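Local coordinates for putative periplasmic protein (Bacteroides vulgatus ATCC 8482, PDB 3DUE) that is of unknown function but belongs to a PepSY-like family of bacterial periplasmic proteins that possibly act as inhibitors, at residues 45-48 against 52-55. Numbering follows the deposited sequence.
Sequences DVIF and DKLE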
loop_
_atom_site.group_PDB
_atom_site.type_symbol
_atom_site.label_atom_id
_atom_site.label_comp_id
_atom_site.label_asym_id
_atom_site.label_seq_id
_atom_site.Cartn_x
_atom_site.Cartn_y
_atom_site.Cartn_z
ATOM N N ASP A 45 -4.514 7.225 -6.586
ATOM C CA ASP A 45 -4.882 5.796 -6.501
ATOM C C ASP A 45 -4.705 5.160 -7.852
ATOM O O ASP A 45 -4.986 5.802 -8.867
ATOM C CB ASP A 45 -6.297 5.597 -5.993
ATOM C CG ASP A 45 -6.493 6.178 -4.576
ATOM O OD1 ASP A 45 -6.771 7.373 -4.473
ATOM O OD2 ASP A 45 -6.381 5.420 -3.572
ATOM N N VAL A 46 -4.139 3.950 -7.855
ATOM C CA VAL A 46 -3.910 3.162 -9.058
ATOM C C VAL A 46 -4.408 1.739 -8.818
ATOM O O VAL A 46 -4.118 1.154 -7.762
ATOM C CB VAL A 46 -2.419 3.122 -9.429
ATOM C CG1 VAL A 46 -2.181 2.200 -10.599
ATOM C CG2 VAL A 46 -1.964 4.515 -9.776
ATOM N N ILE A 47 -5.223 1.226 -9.738
ATOM C CA ILE A 47 -5.674 -0.157 -9.687
ATOM C C ILE A 47 -5.208 -0.796 -10.952
ATOM O O ILE A 47 -5.363 -0.221 -12.060
ATOM C CB ILE A 47 -7.207 -0.367 -9.532
ATOM C CG1 ILE A 47 -7.732 0.399 -8.319
ATOM C CG2 ILE A 47 -7.480 -1.877 -9.387
ATOM C CD1 ILE A 47 -9.262 0.386 -8.139
ATOM N N PHE A 48 -4.607 -1.971 -10.783
ATOM C CA PHE A 48 -4.127 -2.766 -11.902
ATOM C C PHE A 48 -5.243 -3.669 -12.413
ATOM O O PHE A 48 -6.307 -3.858 -11.766
ATOM C CB PHE A 48 -2.894 -3.604 -11.531
ATOM C CG PHE A 48 -1.723 -2.790 -11.023
ATOM C CD1 PHE A 48 -1.028 -1.926 -11.875
ATOM C CD2 PHE A 48 -1.284 -2.922 -9.714
ATOM C CE1 PHE A 48 0.044 -1.181 -11.419
ATOM C CE2 PHE A 48 -0.229 -2.168 -9.241
ATOM C CZ PHE A 48 0.469 -1.319 -10.099
ATOM N N ASP A 52 -5.164 -5.552 -8.023
ATOM C CA ASP A 52 -4.242 -5.021 -6.988
ATOM C C ASP A 52 -4.226 -3.489 -7.053
ATOM O O ASP A 52 -4.382 -2.923 -8.127
ATOM C CB ASP A 52 -2.858 -5.651 -7.104
ATOM C CG ASP A 52 -2.842 -7.081 -6.609
ATOM O OD1 ASP A 52 -3.813 -7.518 -5.903
ATOM O OD2 ASP A 52 -1.825 -7.755 -6.898
ATOM N N LYS A 53 -4.152 -2.845 -5.888
ATOM C CA LYS A 53 -4.345 -1.400 -5.771
ATOM C C LYS A 53 -3.294 -0.724 -4.932
ATOM O O LYS A 53 -2.879 -1.258 -3.900
ATOM C CB LYS A 53 -5.756 -1.126 -5.185
ATOM C CG LYS A 53 -5.961 0.258 -4.561
ATOM C CD LYS A 53 -7.374 0.500 -4.164
ATOM C CE LYS A 53 -7.623 1.977 -3.651
ATOM N NZ LYS A 53 -6.697 2.422 -2.617
ATOM N N LEU A 54 -2.892 0.466 -5.384
ATOM C CA LEU A 54 -1.914 1.321 -4.708
ATOM C C LEU A 54 -2.581 2.683 -4.443
ATOM O O LEU A 54 -3.368 3.152 -5.283
ATOM C CB LEU A 54 -0.723 1.568 -5.613
ATOM C CG LEU A 54 -0.060 0.314 -6.161
ATOM C CD1 LEU A 54 1.110 0.669 -7.006
ATOM C CD2 LEU A 54 0.337 -0.593 -4.960
ATOM N N GLU A 55 -2.255 3.279 -3.299
ATOM C CA GLU A 55 -2.568 4.665 -2.968
ATOM C C GLU A 55 -1.238 5.327 -2.562
ATOM O O GLU A 55 -0.416 4.744 -1.846
ATOM C CB GLU A 55 -3.504 4.787 -1.782
ATOM C CG GLU A 55 -3.965 6.209 -1.462
ATOM C CD GLU A 55 -4.671 6.297 -0.131
ATOM O OE1 GLU A 55 -4.091 5.811 0.902
ATOM O OE2 GLU A 55 -5.793 6.877 -0.116
HETATM O O HOH W 1 -6.755 8.214 -2.220
HETATM O O HOH W 2 -7.332 4.273 -1.171
#
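The F48 ring meets L54 obliquely, CZ lying 3.7 Å from L54 CD1, while its CD2 passes 3.5 Å from D52 O. F25 meets the same ring with planes about 30° apart, and I21 of helix 15-24 touches both F48 and L54. On the face carrying D45, I47 and K53, the flat groups are carboxylates: the D45 and E55 side chains lie side by side, their carboxylate planes 51° apart, and D45 OD2 sits 3.3 Å from E55 CG. K53 is paired across from I47. Its CG stands anti to the backbone N (chi1 160°), the chain runs straight past I47 CG1, then bends at the last torsion so that NZ meets the anti side of D45 OD2 at 3.2 Å in a salt bridge. Underneath, 41-48 and 53-56, neighbouring strands of the antiparallel sheet in this PepSY-like region, are joined by V46 N to L54 O, L54 N to V46 O and F48 N to D52 O; the last is 2.8 Å long and nearly straight. Just before strand 53-56, Y69 N and S70 OG hold the D52 carboxylate. D45 OD2 and E55 OE2 come within 3.8 Å, a proximity that the K53 salt bridge probably eases, with T63 holding E55 OE1. The hairpin thus has two chemically distinct faces: V46 and L54 share an apolar one, whereas the opposite face carries the D45, K53 and E55 charges beside I47.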